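N-terminal acetyltransferase B complex subunit NAT3 (Candida albicans, PDB 5K04) acts as the probable catalytic subunit of the NatB complex, transferring an acetyl group from acetyl-CoA to the N-terminal amine of protein substrates. Local coordinates at residues Y129-R134 with D155-R160; T73-V78 with L107-F112. One frame throughout, in Å; residues are numbered along the deposited sequence.

Interaction 1: residues Y129-R134 with D155-R160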
loop_
_atom_site.group_PDB
_atom_site.type_symbol
_atom_site.label_atom_id
_atom_site.label_comp_id
_atom_site.label_asym_id
_atom_site.label_seq_id
_atom_site.Cartn_x
_atom_site.Cartn_y
_atom_site.Cartn_z
ATOM N N TYR B 129 -21.648 -27.887 4.860
ATOM C CA TYR B 129 -20.704 -28.212 5.918
ATOM C C TYR B 129 -21.464 -28.616 7.171
ATOM O O TYR B 129 -22.585 -28.164 7.406
ATOM C CB TYR B 129 -19.792 -27.024 6.231
ATOM C CG TYR B 129 -18.841 -26.667 5.113
ATOM C CD1 TYR B 129 -19.293 -25.990 3.989
ATOM C CD2 TYR B 129 -17.488 -27.002 5.184
ATOM C CE1 TYR B 129 -18.434 -25.665 2.958
ATOM C CE2 TYR B 129 -16.615 -26.677 4.158
ATOM C CZ TYR B 129 -17.099 -26.005 3.045
ATOM O OH TYR B 129 -16.276 -25.687 1.998
ATOM N N SER B 130 -20.836 -29.471 7.985
ATOM C CA SER B 130 -21.386 -29.837 9.288
ATOM C C SER B 130 -20.286 -29.787 10.343
ATOM O O SER B 130 -19.108 -30.010 10.051
ATOM C CB SER B 130 -22.056 -31.239 9.278
ATOM O OG SER B 130 -21.237 -32.201 8.641
ATOM N N VAL B 131 -20.689 -29.468 11.573
ATOM C CA VAL B 131 -19.738 -29.400 12.675
ATOM C C VAL B 131 -19.161 -30.780 12.925
ATOM O O VAL B 131 -19.893 -31.731 13.229
ATOM C CB VAL B 131 -20.396 -28.857 13.946
ATOM C CG1 VAL B 131 -19.536 -29.215 15.137
ATOM C CG2 VAL B 131 -20.607 -27.336 13.863
ATOM N N PHE B 132 -17.839 -30.889 12.822
ATOM C CA PHE B 132 -17.104 -32.127 13.045
ATOM C C PHE B 132 -16.553 -32.238 14.464
ATOM O O PHE B 132 -16.644 -33.304 15.077
ATOM C CB PHE B 132 -15.962 -32.239 12.018
ATOM C CG PHE B 132 -15.122 -33.489 12.149
ATOM C CD1 PHE B 132 -15.605 -34.720 11.702
ATOM C CD2 PHE B 132 -13.836 -33.426 12.680
ATOM C CE1 PHE B 132 -14.837 -35.865 11.804
ATOM C CE2 PHE B 132 -13.056 -34.575 12.792
ATOM C CZ PHE B 132 -13.557 -35.797 12.355
ATOM N N ARG B 133 -16.010 -31.158 15.019
ATOM C CA ARG B 133 -15.312 -31.265 16.292
ATOM C C ARG B 133 -15.055 -29.873 16.862
ATOM O O ARG B 133 -14.700 -28.947 16.126
ATOM C CB ARG B 133 -13.988 -32.041 16.131
ATOM C CG ARG B 133 -13.153 -32.127 17.393
ATOM C CD ARG B 133 -12.608 -33.525 17.704
ATOM N NE ARG B 133 -11.623 -33.981 16.739
ATOM C CZ ARG B 133 -10.674 -34.890 16.978
ATOM N NH1 ARG B 133 -10.532 -35.450 18.173
ATOM N NH2 ARG B 133 -9.847 -35.229 15.998
ATOM N N ARG B 134 -15.233 -29.743 18.176
ATOM C CA ARG B 134 -14.869 -28.526 18.884
ATOM C C ARG B 134 -13.375 -28.536 19.181
ATOM O O ARG B 134 -12.812 -29.568 19.563
ATOM C CB ARG B 134 -15.668 -28.408 20.178
ATOM C CG ARG B 134 -15.484 -27.076 20.878
ATOM C CD ARG B 134 -16.121 -27.065 22.262
ATOM N NE ARG B 134 -17.439 -26.439 22.262
ATOM C CZ ARG B 134 -17.729 -25.282 22.855
ATOM N NH1 ARG B 134 -18.965 -24.807 22.796
ATOM N NH2 ARG B 134 -16.789 -24.609 23.512
ATOM N N ASP B 155 -12.958 -20.909 21.748
ATOM C CA ASP B 155 -13.109 -22.204 21.104
ATOM C C ASP B 155 -13.688 -22.047 19.702
ATOM O O ASP B 155 -14.393 -21.080 19.392
ATOM C CB ASP B 155 -14.021 -23.115 21.932
ATOM C CG ASP B 155 -13.397 -23.535 23.252
ATOM O OD1 ASP B 155 -12.370 -22.936 23.656
ATOM O OD2 ASP B 155 -13.945 -24.470 23.876
ATOM N N ALA B 156 -13.399 -23.024 18.850
ATOM C CA ALA B 156 -13.918 -23.026 17.496
ATOM C C ALA B 156 -14.562 -24.367 17.173
ATOM O O ALA B 156 -14.323 -25.386 17.832
ATOM C CB ALA B 156 -12.823 -22.721 16.475
ATOM N N PHE B 157 -15.410 -24.336 16.152
ATOM C CA PHE B 157 -15.911 -25.538 15.512
ATOM C C PHE B 157 -15.114 -25.760 14.232
ATOM O O PHE B 157 -15.075 -24.882 13.364
ATOM C CB PHE B 157 -17.401 -25.411 15.195
ATOM C CG PHE B 157 -18.288 -25.459 16.395
ATOM C CD1 PHE B 157 -18.109 -26.426 17.363
ATOM C CD2 PHE B 157 -19.319 -24.537 16.551
ATOM C CE1 PHE B 157 -18.938 -26.482 18.475
ATOM C CE2 PHE B 157 -20.153 -24.587 17.667
ATOM C CZ PHE B 157 -19.963 -25.561 18.629
ATOM N N ASP B 158 -14.458 -26.913 14.134
ATOM C CA ASP B 158 -14.032 -27.414 12.837
ATOM C C ASP B 158 -15.250 -27.968 12.123
ATOM O O ASP B 158 -15.915 -28.876 12.636
ATOM C CB ASP B 158 -12.971 -28.499 12.981
ATOM C CG ASP B 158 -12.467 -29.004 11.637
ATOM O OD1 ASP B 158 -11.684 -28.273 10.997
ATOM O OD2 ASP B 158 -12.854 -30.116 11.218
ATOM N N MET B 159 -15.555 -27.401 10.957
ATOM C CA MET B 159 -16.672 -27.811 10.122
ATOM C C MET B 159 -16.120 -28.440 8.853
ATOM O O MET B 159 -15.144 -27.949 8.279
ATOM C CB MET B 159 -17.574 -26.616 9.775
ATOM C CG MET B 159 -18.128 -25.881 11.004
ATOM S SD MET B 159 -19.214 -24.533 10.630
ATOM C CE MET B 159 -20.577 -25.484 10.076
ATOM N N ARG B 160 -16.748 -29.527 8.416
ATOM C CA ARG B 160 -16.279 -30.263 7.259
ATOM C C ARG B 160 -17.388 -30.452 6.237
ATOM O O ARG B 160 -18.569 -30.556 6.581
ATOM C CB ARG B 160 -15.745 -31.621 7.660
ATOM C CG ARG B 160 -14.470 -31.579 8.423
ATOM C CD ARG B 160 -14.091 -32.995 8.773
ATOM N NE ARG B 160 -12.764 -33.083 9.362
ATOM C CZ ARG B 160 -12.075 -34.218 9.442
ATOM N NH1 ARG B 160 -12.592 -35.340 8.963
ATOM N NH2 ARG B 160 -10.873 -34.226 9.994
#

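Interaction 2: residues T73-V78 with L107-F112. With COA (coenzyme A), chain D.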
loop_
_atom_site.group_PDB
_atom_site.type_symbol
_atom_site.label_atom_id
_atom_site.label_comp_id
_atom_site.label_asym_id
_atom_site.label_seq_id
_atom_site.Cartn_x
_atom_site.Cartn_y
_atom_site.Cartn_z
ATOM N N THR B 73 -8.631 -29.834 1.897
ATOM C CA THR B 73 -8.485 -28.395 1.744
ATOM C C THR B 73 -9.021 -27.690 2.984
ATOM O O THR B 73 -9.900 -28.195 3.692
ATOM C CB THR B 73 -9.192 -27.855 0.496
ATOM O OG1 THR B 73 -10.562 -27.635 0.787
ATOM C CG2 THR B 73 -9.105 -28.851 -0.614
ATOM N N HIS B 74 -8.462 -26.511 3.243
ATOM C CA HIS B 74 -8.789 -25.727 4.419
ATOM C C HIS B 74 -9.039 -24.292 3.993
ATOM O O HIS B 74 -8.242 -23.719 3.242
ATOM C CB HIS B 74 -7.669 -25.778 5.461
ATOM C CG HIS B 74 -7.980 -24.999 6.698
ATOM N ND1 HIS B 74 -8.664 -25.545 7.764
ATOM C CD2 HIS B 74 -7.730 -23.710 7.027
ATOM C CE1 HIS B 74 -8.809 -24.626 8.703
ATOM N NE2 HIS B 74 -8.262 -23.502 8.275
ATOM N N ILE B 75 -10.153 -23.729 4.456
ATOM C CA ILE B 75 -10.453 -22.314 4.259
ATOM C C ILE B 75 -9.834 -21.526 5.410
ATOM O O ILE B 75 -10.131 -21.796 6.578
ATOM C CB ILE B 75 -11.968 -22.075 4.185
ATOM C CG1 ILE B 75 -12.559 -22.718 2.935
ATOM C CG2 ILE B 75 -12.256 -20.591 4.184
ATOM C CD1 ILE B 75 -14.062 -22.915 3.024
ATOM N N THR B 76 -8.973 -20.555 5.092
ATOM C CA THR B 76 -8.432 -19.677 6.125
ATOM C C THR B 76 -9.124 -18.325 6.188
ATOM O O THR B 76 -9.305 -17.789 7.280
ATOM C CB THR B 76 -6.928 -19.467 5.936
ATOM O OG1 THR B 76 -6.695 -18.551 4.868
ATOM C CG2 THR B 76 -6.315 -20.759 5.603
ATOM N N ALA B 77 -9.541 -17.774 5.051
ATOM C CA ALA B 77 -10.190 -16.465 5.058
ATOM C C ALA B 77 -11.164 -16.313 3.891
ATOM O O ALA B 77 -10.803 -16.549 2.731
ATOM C CB ALA B 77 -9.140 -15.343 5.017
ATOM N N VAL B 78 -12.389 -15.904 4.218
ATOM C CA VAL B 78 -13.378 -15.400 3.277
ATOM C C VAL B 78 -13.904 -14.082 3.824
ATOM O O VAL B 78 -14.282 -14.009 4.997
ATOM C CB VAL B 78 -14.556 -16.373 3.092
ATOM C CG1 VAL B 78 -15.346 -16.012 1.854
ATOM C CG2 VAL B 78 -14.073 -17.788 3.030
ATOM N N LEU B 107 -10.036 -34.880 0.064
ATOM C CA LEU B 107 -11.127 -35.685 0.585
ATOM C C LEU B 107 -12.290 -34.828 1.069
ATOM O O LEU B 107 -13.459 -35.190 0.869
ATOM C CB LEU B 107 -10.622 -36.567 1.727
ATOM C CG LEU B 107 -9.723 -37.779 1.459
ATOM C CD1 LEU B 107 -9.604 -38.578 2.742
ATOM C CD2 LEU B 107 -10.257 -38.662 0.322
ATOM N N PHE B 108 -11.986 -33.706 1.720
ATOM C CA PHE B 108 -13.007 -32.817 2.249
ATOM C C PHE B 108 -12.443 -31.412 2.321
ATOM O O PHE B 108 -11.241 -31.193 2.154
ATOM C CB PHE B 108 -13.493 -33.275 3.630
ATOM C CG PHE B 108 -12.411 -33.333 4.670
ATOM C CD1 PHE B 108 -12.094 -32.210 5.423
ATOM C CD2 PHE B 108 -11.716 -34.515 4.902
ATOM C CE1 PHE B 108 -11.093 -32.257 6.385
ATOM C CE2 PHE B 108 -10.714 -34.573 5.867
ATOM C CZ PHE B 108 -10.404 -33.439 6.610
ATOM N N ILE B 109 -13.340 -30.459 2.577
ATOM C CA ILE B 109 -12.980 -29.088 2.912
ATOM C C ILE B 109 -13.365 -28.857 4.368
ATOM O O ILE B 109 -14.470 -29.217 4.790
ATOM C CB ILE B 109 -13.667 -28.070 1.986
ATOM C CG1 ILE B 109 -13.549 -28.504 0.517
ATOM C CG2 ILE B 109 -13.051 -26.681 2.180
ATOM C CD1 ILE B 109 -14.214 -27.539 -0.481
ATOM N N ASP B 110 -12.440 -28.299 5.142
ATOM C CA ASP B 110 -12.721 -27.925 6.517
ATOM C C ASP B 110 -12.419 -26.440 6.723
ATOM O O ASP B 110 -11.895 -25.751 5.836
ATOM C CB ASP B 110 -11.935 -28.807 7.502
ATOM C CG ASP B 110 -10.523 -28.316 7.748
ATOM O OD1 ASP B 110 -9.880 -27.817 6.800
ATOM O OD2 ASP B 110 -10.054 -28.424 8.898
ATOM N N LEU B 111 -12.743 -25.966 7.925
ATOM C CA LEU B 111 -12.665 -24.563 8.291
ATOM C C LEU B 111 -12.933 -24.461 9.779
ATOM O O LEU B 111 -13.523 -25.357 10.390
ATOM C CB LEU B 111 -13.681 -23.715 7.524
ATOM C CG LEU B 111 -15.114 -24.210 7.742
ATOM C CD1 LEU B 111 -15.848 -23.463 8.869
ATOM C CD2 LEU B 111 -15.908 -24.153 6.472
ATOM N N PHE B 112 -12.536 -23.332 10.342
ATOM C CA PHE B 112 -12.777 -23.026 11.740
ATOM C C PHE B 112 -13.749 -21.867 11.824
ATOM O O PHE B 112 -13.545 -20.838 11.177
ATOM C CB PHE B 112 -11.484 -22.664 12.467
ATOM C CG PHE B 112 -10.476 -23.787 12.525
ATOM C CD1 PHE B 112 -10.844 -25.061 12.929
ATOM C CD2 PHE B 112 -9.158 -23.557 12.196
ATOM C CE1 PHE B 112 -9.927 -26.078 12.996
ATOM C CE2 PHE B 112 -8.223 -24.573 12.262
ATOM C CZ PHE B 112 -8.614 -25.842 12.662
HETATM N N1A COA D . -26.871 -11.363 9.368
HETATM C C2A COA D . -27.818 -12.511 9.538
HETATM N N3A COA D . -27.423 -13.631 8.587
HETATM C C4A COA D . -26.352 -13.608 7.568
HETATM C C5A COA D . -25.437 -12.297 7.361
HETATM C C6A COA D . -25.723 -11.140 8.398
HETATM N N6A COA D . -24.955 -9.943 8.483
HETATM N N7A COA D . -24.281 -12.564 6.358
HETATM C C8A COA D . -24.282 -14.048 5.841
HETATM N N9A COA D . -25.571 -14.567 6.708
HETATM C C1B COA D . -25.855 -16.167 6.671
HETATM C C2B COA D . -27.345 -16.592 6.476
HETATM O O2B COA D . -28.183 -17.256 7.425
HETATM C C3B COA D . -27.178 -16.777 4.985
HETATM O O3B COA D . -28.106 -17.081 3.938
HETATM P P3B COA D . -29.349 -16.444 3.091
HETATM O O7A COA D . -28.869 -16.345 1.654
HETATM O O8A COA D . -30.453 -17.503 3.202
HETATM O O9A COA D . -29.655 -15.106 3.723
HETATM C C4B COA D . -25.590 -17.009 4.745
HETATM O O4B COA D . -24.747 -16.822 5.955
HETATM C C5B COA D . -24.986 -16.812 3.303
HETATM O O5B COA D . -24.805 -15.529 2.696
HETATM P P1A COA D . -23.945 -14.745 1.574
HETATM O O1A COA D . -23.194 -15.768 0.805
HETATM O O2A COA D . -24.880 -13.892 0.773
HETATM O O3A COA D . -22.986 -13.837 2.415
HETATM P P2A COA D . -22.078 -12.511 2.291
HETATM O O4A COA D . -22.916 -11.358 2.762
HETATM O O5A COA D . -21.502 -12.442 0.963
HETATM O O6A COA D . -20.983 -12.811 3.429
HETATM C CBP COA D . -19.588 -12.918 5.691
HETATM C CCP COA D . -20.880 -13.396 4.734
HETATM C CDP COA D . -19.693 -13.618 7.217
HETATM C CEP COA D . -18.130 -13.322 4.928
HETATM C CAP COA D . -19.661 -11.189 5.851
HETATM O OAP COA D . -20.936 -10.615 6.021
HETATM C C9P COA D . -18.272 -10.522 6.326
HETATM O O9P COA D . -17.982 -10.231 7.622
HETATM N N8P COA D . -17.080 -10.778 5.416
HETATM C C7P COA D . -15.644 -11.109 5.976
HETATM C C6P COA D . -15.485 -11.240 7.535
HETATM C C5P COA D . -16.062 -12.488 8.431
HETATM O O5P COA D . -16.902 -12.332 9.461
HETATM N N4P COA D . -15.686 -13.838 7.962
HETATM C C3P COA D . -16.068 -15.094 7.353
HETATM C C2P COA D . -17.216 -16.050 7.627
HETATM S S1P COA D . -17.353 -17.039 9.086
HETATM O O HOH W 1 -11.194 -20.819 8.938
#

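Interaction 1: residues Y129-R134 with D155-R160
Phe132 holds CG anti to its backbone N (chi1 180°), and Arg160 stays extended through CD to NE; its guanidinium lies flat over one face of the phenyl ring. The two planes are nearly parallel, 2° apart, with Arg160 CZ 3.6 Å from the ring centroid of Phe132: a stacked cation-pi pair. Arg160 CD adds a CH-pi contact on the ring, and Arg160 NE also makes a long salt bridge to Asp158 OD2, at 3.5 Å. Phe108 of strand 108-114 gives the same arginine a second cation-pi partner.

The backbones pair as antiparallel strands at the edge of the GNAT sheet, broken by a classic beta bulge in which Phe132 and Arg133 both face Asp158. Asp158 O takes Phe132 N at 2.8 Å and, weakly, Arg133 N at 3.3 Å. On the Val131 side of the sheet, Val131 CG1 meets Phe157 CD1 at 3.8 Å and Val131 CG2 packs on Met159 CG, next to Arg121 of helix 118-126. Arg134 NH2 and Asp155 OD2 form a 2.9 Å salt bridge; OD2 lies at the guanidinium edge, near its plane, and NH2 meets it on the anti side, tilted out of the carboxylate plane.

Interaction 2: residues T73-V78 with L107-F112
The imidazole of His74 turns one edge toward the face of Phe112, with CE1 3.6 Å from Phe112 CE2; the ring planes stand 60° apart in an offset edge-to-face pair. At another point of the imidazole rim, ND1 donates to Asp110 OD1 over 2.8 Å. This bond is bent, 142° at the hydrogen, and ND1 reaches OD1 from above the carboxylate plane. Together the carboxylate and the phenyl ring limit how the imidazole can rotate. Asp110 CG sits between its own backbone N and carbonyl carbon (chi1 84°), and OD1 is the oxygen that ND1 meets. Asp110 OD2 also lies close to Asp158 OD1 on the next strand, two acidic groups side by side.

Behind these side chains, strands 70-80 and 108-114 run parallel, as expected for the two central strands of the GNAT fold, where the parallel pair splays apart near the cofactor. Thr73 N bonds to Phe108 O, Asp110 N returns to Thr73 O at 2.9 Å, and Ile75 N reaches Asp110 O at 3.0 Å. Beyond Ile75 direct pairing gives way to a water, which donates to Ile75 O at 2.8 Å and accepts from Phe112 N. Further along, Val78 O comes within 3.1 Å of C3P in the pantetheine arm of coenzyme A, which also hydrogen-bonds to Gly88 and Ala90.

On the other side of the sheet, Ile75 CD1 rests 4.0 Å from Ile109 CG2, and the CB atoms of Ile75 and Leu111 lie alongside each other. Thr73 OG1 is buried against Ile109 with no polar partner in the model.

Both contacts belong to one mixed sheet, in which strands 70-80, 108-114, 156-162 and 130-135 follow one another; their centres are 11 Å apart. Interaction 2 closes along the chain before interaction 1 opens. Strand 108-114 joins them by lying next to 156-162: a probable hydrogen bond runs from Met159 N to Leu111 O, Arg160 packs on Phe108, and Tyr129 OH touches Ile109 CG2. Interaction 2 sits near the middle of the chain, where its strands diverge toward coenzyme A, whereas interaction 1 finishes the sheet with the outermost strand 130-135. The last strand, 156-162, is inserted between 108-114 and that edge strand, so the sheet runs from the cofactor cleft out to 130-135.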